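Local coordinates for glycosyl hydrolase family 2, TIM barrel domain protein (Faecalibacterium prausnitzii A2-165, PDB 6ED2) that probably hydrolyses beta-glucuronides, releasing glucuronic acid, as a gut bacterial beta-glucuronidase of glycosyl hydrolase family 2, at residues A511-D520 against M563-V574. Sequence-based numbering, arbitrary orientation.
Sequences AEAAFHHEMD and MTHAVFDHYDFV
Met519 lays its CB over one face of the Tyr571 ring, 3.4 Å from Tyr571 CZ and displaced toward the rim that carries the hydroxyl. Beyond CG the methionine chain bends twice, which carries its methyl away from the tyrosine to the edge of Phe573, with Met519 CE 3.6 Å from Phe573 CE1. On the opposite face of the tyrosine ring His570 CD2 of the same segment lies over the rim. The Tyr571 hydroxyl meets the rim of the His516 imidazole near the ring plane in a nearly straight hydrogen bond, Tyr571 OH to His516 ND1 at 2.8 Å (169°); either atom could donate. Asp520 OD1 lies 3.1 Å from the same Tyr571 OH, a second possible acceptor for its proton. His516 also turns an edge toward the face of His570 in an offset T-shaped pair, their planes almost perpendicular.

Segment 511-520 lies on helix 508-525, while 563-574 takes in the end of helix 554-570 and the type I turn Tyr571-Val574 leading into strand 574-580; both helices are neighbours on the outside of the TIM barrel. The helical parts of the two segments run in the same general direction, their axes crossing at -26°. Between them Val567 enters as a knob into the hole formed by Glu512, Phe515, His516 and Met519. With CG1 anti to the backbone N (chi1 178°), it sets this methyl almost centrally over the Phe515 face, 3.7 Å from the centroid, while CG2 faces His516. Phe515 CZ lies 3.9 Å from Phe568 CE1, and Thr564 CG2 also sits at the Phe515 edge. Replacing Phe515 by an alanine is likely to leave a gap under Val567 CG1 and to take from the Phe568 edge its aromatic neighbour. Inward, Met519 and Val574 touch Phe533 of strand 531-535, and the ring of Phe568 stacks with that of Phe533.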
loop_
_atom_site.group_PDB
_atom_site.type_symbol
_atom_site.label_atom_id
_atom_site.label_comp_id
_atom_site.label_asym_id
_atom_site.label_seq_id
_atom_site.Cartn_x
_atom_site.Cartn_y
_atom_site.Cartn_z
ATOM N N ALA A 511 -17.977 -3.377 -24.306
ATOM C CA ALA A 511 -17.022 -4.473 -24.392
ATOM C C ALA A 511 -17.741 -5.819 -24.461
ATOM O O ALA A 511 -17.402 -6.668 -25.297
ATOM C CB ALA A 511 -16.052 -4.422 -23.207
ATOM N N GLU A 512 -18.767 -6.012 -23.624
ATOM C CA GLU A 512 -19.487 -7.280 -23.629
ATOM C C GLU A 512 -20.107 -7.579 -24.993
ATOM O O GLU A 512 -20.052 -8.723 -25.463
ATOM C CB GLU A 512 -20.565 -7.281 -22.550
ATOM C CG GLU A 512 -21.301 -8.584 -22.428
ATOM C CD GLU A 512 -22.546 -8.470 -21.557
ATOM O OE1 GLU A 512 -22.580 -7.583 -20.683
ATOM O OE2 GLU A 512 -23.493 -9.269 -21.751
ATOM N N ALA A 513 -20.705 -6.568 -25.642
ATOM C CA ALA A 513 -21.347 -6.805 -26.938
ATOM C C ALA A 513 -20.315 -7.049 -28.036
ATOM O O ALA A 513 -20.528 -7.888 -28.918
ATOM C CB ALA A 513 -22.262 -5.631 -27.315
ATOM N N ALA A 514 -19.195 -6.322 -28.011
ATOM C CA ALA A 514 -18.138 -6.604 -28.975
ATOM C C ALA A 514 -17.606 -8.016 -28.781
ATOM O O ALA A 514 -17.251 -8.698 -29.747
ATOM C CB ALA A 514 -17.006 -5.579 -28.844
ATOM N N PHE A 515 -17.538 -8.464 -27.532
ATOM C CA PHE A 515 -17.024 -9.792 -27.233
ATOM C C PHE A 515 -17.970 -10.860 -27.779
ATOM O O PHE A 515 -17.542 -11.770 -28.497
ATOM C CB PHE A 515 -16.828 -9.892 -25.718
ATOM C CG PHE A 515 -15.976 -11.042 -25.247
ATOM C CD1 PHE A 515 -15.454 -11.980 -26.119
ATOM C CD2 PHE A 515 -15.709 -11.183 -23.882
ATOM C CE1 PHE A 515 -14.687 -13.053 -25.641
ATOM C CE2 PHE A 515 -14.943 -12.238 -23.402
ATOM C CZ PHE A 515 -14.440 -13.184 -24.285
ATOM N N HIS A 516 -19.268 -10.738 -27.476
ATOM C CA HIS A 516 -20.273 -11.629 -28.054
ATOM C C HIS A 516 -20.225 -11.614 -29.573
ATOM O O HIS A 516 -20.405 -12.654 -30.217
ATOM C CB HIS A 516 -21.662 -11.223 -27.589
ATOM C CG HIS A 516 -22.052 -11.819 -26.281
ATOM N ND1 HIS A 516 -22.200 -13.178 -26.098
ATOM C CD2 HIS A 516 -22.332 -11.245 -25.089
ATOM C CE1 HIS A 516 -22.562 -13.413 -24.849
ATOM N NE2 HIS A 516 -22.652 -12.257 -24.216
ATOM N N HIS A 517 -19.990 -10.444 -30.164
ATOM C CA HIS A 517 -19.899 -10.361 -31.614
ATOM C C HIS A 517 -18.783 -11.257 -32.141
ATOM O O HIS A 517 -19.003 -12.065 -33.047
ATOM C CB HIS A 517 -19.692 -8.909 -32.053
ATOM C CG HIS A 517 -19.564 -8.746 -33.536
ATOM N ND1 HIS A 517 -20.646 -8.812 -34.393
ATOM C CD2 HIS A 517 -18.476 -8.557 -34.320
ATOM C CE1 HIS A 517 -20.232 -8.644 -35.635
ATOM N NE2 HIS A 517 -18.919 -8.489 -35.618
ATOM N N GLU A 518 -17.580 -11.155 -31.565
ATOM C CA GLU A 518 -16.481 -12.002 -32.037
ATOM C C GLU A 518 -16.748 -13.476 -31.751
ATOM O O GLU A 518 -16.427 -14.339 -32.575
ATOM C CB GLU A 518 -15.142 -11.580 -31.415
ATOM C CG GLU A 518 -13.939 -12.217 -32.141
ATOM C CD GLU A 518 -12.591 -12.044 -31.427
ATOM O OE1 GLU A 518 -12.438 -11.077 -30.650
ATOM O OE2 GLU A 518 -11.674 -12.872 -31.666
ATOM N N MET A 519 -17.327 -13.790 -30.592
ATOM C CA MET A 519 -17.587 -15.190 -30.281
ATOM C C MET A 519 -18.563 -15.809 -31.275
ATOM O O MET A 519 -18.438 -16.998 -31.602
ATOM C CB MET A 519 -18.115 -15.334 -28.851
ATOM C CG MET A 519 -17.087 -14.971 -27.780
ATOM S SD MET A 519 -15.469 -15.728 -28.084
ATOM C CE MET A 519 -15.827 -17.409 -27.632
ATOM N N ASP A 520 -19.540 -15.033 -31.765
ATOM C CA ASP A 520 -20.424 -15.557 -32.805
ATOM C C ASP A 520 -19.633 -15.932 -34.051
ATOM O O ASP A 520 -19.970 -16.912 -34.719
ATOM C CB ASP A 520 -21.522 -14.548 -33.158
ATOM C CG ASP A 520 -22.449 -14.230 -31.972
ATOM O OD1 ASP A 520 -22.629 -15.088 -31.067
ATOM O OD2 ASP A 520 -23.010 -13.105 -31.949
ATOM N N MET A 563 -18.369 -10.193 -15.937
ATOM C CA MET A 563 -18.826 -10.018 -17.311
ATOM C C MET A 563 -18.191 -11.061 -18.219
ATOM O O MET A 563 -18.889 -11.751 -18.978
ATOM C CB MET A 563 -18.509 -8.608 -17.800
ATOM C CG MET A 563 -18.988 -8.356 -19.227
ATOM S SD MET A 563 -17.804 -8.889 -20.499
ATOM C CE MET A 563 -16.513 -7.676 -20.328
ATOM N N THR A 564 -16.861 -11.207 -18.123
ATOM C CA THR A 564 -16.129 -12.136 -18.975
ATOM C C THR A 564 -16.658 -13.558 -18.824
ATOM O O THR A 564 -16.896 -14.252 -19.823
ATOM C CB THR A 564 -14.632 -12.053 -18.649
ATOM O OG1 THR A 564 -14.187 -10.701 -18.816
ATOM C CG2 THR A 564 -13.797 -12.941 -19.586
ATOM N N HIS A 565 -16.904 -13.993 -17.591
ATOM C CA HIS A 565 -17.356 -15.366 -17.390
ATOM C C HIS A 565 -18.777 -15.565 -17.897
ATOM O O HIS A 565 -19.124 -16.663 -18.346
ATOM C CB HIS A 565 -17.253 -15.748 -15.908
ATOM C CG HIS A 565 -15.842 -15.845 -15.413
ATOM N ND1 HIS A 565 -15.481 -15.548 -14.118
ATOM C CD2 HIS A 565 -14.698 -16.195 -16.051
ATOM C CE1 HIS A 565 -14.178 -15.719 -13.978
ATOM N NE2 HIS A 565 -13.679 -16.108 -15.138
ATOM N N ALA A 566 -19.609 -14.522 -17.830
ATOM C CA ALA A 566 -20.946 -14.615 -18.401
ATOM C C ALA A 566 -20.877 -14.835 -19.907
ATOM O O ALA A 566 -21.649 -15.623 -20.460
ATOM C CB ALA A 566 -21.757 -13.364 -18.063
ATOM N N VAL A 567 -19.940 -14.168 -20.584
ATOM C CA VAL A 567 -19.701 -14.472 -21.991
ATOM C C VAL A 567 -19.269 -15.926 -22.156
ATOM O O VAL A 567 -19.880 -16.676 -22.932
ATOM C CB VAL A 567 -18.671 -13.501 -22.589
ATOM C CG1 VAL A 567 -18.411 -13.866 -24.035
ATOM C CG2 VAL A 567 -19.181 -12.055 -22.475
ATOM N N PHE A 568 -18.223 -16.352 -21.414
ATOM C CA PHE A 568 -17.750 -17.737 -21.493
ATOM C C PHE A 568 -18.915 -18.695 -21.368
ATOM O O PHE A 568 -19.072 -19.629 -22.163
ATOM C CB PHE A 568 -16.751 -18.084 -20.368
ATOM C CG PHE A 568 -15.400 -17.399 -20.447
ATOM C CD1 PHE A 568 -15.102 -16.463 -21.425
ATOM C CD2 PHE A 568 -14.435 -17.692 -19.488
ATOM C CE1 PHE A 568 -13.866 -15.851 -21.468
ATOM C CE2 PHE A 568 -13.190 -17.077 -19.512
ATOM C CZ PHE A 568 -12.899 -16.153 -20.502
ATOM N N ASP A 569 -19.731 -18.486 -20.333
ATOM C CA ASP A 569 -20.754 -19.447 -19.958
ATOM C C ASP A 569 -21.880 -19.505 -20.981
ATOM O O ASP A 569 -22.639 -20.477 -20.999
ATOM C CB ASP A 569 -21.289 -19.106 -18.564
ATOM C CG ASP A 569 -20.244 -19.364 -17.456
ATOM O OD1 ASP A 569 -19.234 -20.053 -17.748
ATOM O OD2 ASP A 569 -20.438 -18.893 -16.300
ATOM N N HIS A 570 -21.979 -18.498 -21.842
ATOM C CA HIS A 570 -23.018 -18.460 -22.859
ATOM C C HIS A 570 -22.816 -19.491 -23.971
ATOM O O HIS A 570 -23.800 -19.888 -24.596
ATOM C CB HIS A 570 -23.081 -17.058 -23.464
ATOM C CG HIS A 570 -24.237 -16.855 -24.385
ATOM N ND1 HIS A 570 -25.545 -16.863 -23.951
ATOM C CD2 HIS A 570 -24.286 -16.660 -25.726
ATOM C CE1 HIS A 570 -26.349 -16.668 -24.982
ATOM N NE2 HIS A 570 -25.610 -16.542 -26.070
ATOM N N TYR A 571 -21.584 -19.939 -24.230
ATOM C CA TYR A 571 -21.257 -20.708 -25.435
ATOM C C TYR A 571 -20.859 -22.132 -25.070
ATOM O O TYR A 571 -19.905 -22.337 -24.312
ATOM C CB TYR A 571 -20.132 -20.026 -26.218
ATOM C CG TYR A 571 -20.509 -18.662 -26.741
ATOM C CD1 TYR A 571 -21.136 -18.519 -27.982
ATOM C CD2 TYR A 571 -20.261 -17.511 -25.992
ATOM C CE1 TYR A 571 -21.498 -17.268 -28.463
ATOM C CE2 TYR A 571 -20.617 -16.250 -26.467
ATOM C CZ TYR A 571 -21.235 -16.137 -27.704
ATOM O OH TYR A 571 -21.586 -14.894 -28.187
ATOM N N ASP A 572 -21.564 -23.116 -25.634
ATOM C CA ASP A 572 -21.323 -24.514 -25.291
ATOM C C ASP A 572 -19.930 -24.980 -25.708
ATOM O O ASP A 572 -19.417 -25.956 -25.149
ATOM C CB ASP A 572 -22.405 -25.416 -25.924
ATOM C CG ASP A 572 -22.128 -25.750 -27.422
ATOM O OD1 ASP A 572 -21.955 -24.814 -28.255
ATOM O OD2 ASP A 572 -22.085 -26.961 -27.773
ATOM N N PHE A 573 -19.304 -24.301 -26.666
ATOM C CA PHE A 573 -17.999 -24.737 -27.141
ATOM C C PHE A 573 -16.846 -24.224 -26.282
ATOM O O PHE A 573 -15.717 -24.698 -26.456
ATOM C CB PHE A 573 -17.789 -24.319 -28.602
ATOM C CG PHE A 573 -17.992 -22.841 -28.871
ATOM C CD1 PHE A 573 -17.009 -21.909 -28.552
ATOM C CD2 PHE A 573 -19.160 -22.388 -29.475
ATOM C CE1 PHE A 573 -17.179 -20.561 -28.816
ATOM C CE2 PHE A 573 -19.345 -21.036 -29.735
ATOM C CZ PHE A 573 -18.353 -20.121 -29.411
ATOM N N VAL A 574 -17.091 -23.296 -25.359
ATOM C CA VAL A 574 -16.028 -22.830 -24.467
ATOM C C VAL A 574 -15.819 -23.907 -23.414
ATOM O O VAL A 574 -16.703 -24.170 -22.595
ATOM C CB VAL A 574 -16.357 -21.480 -23.822
ATOM C CG1 VAL A 574 -15.277 -21.124 -22.804
ATOM C CG2 VAL A 574 -16.456 -20.385 -24.889
#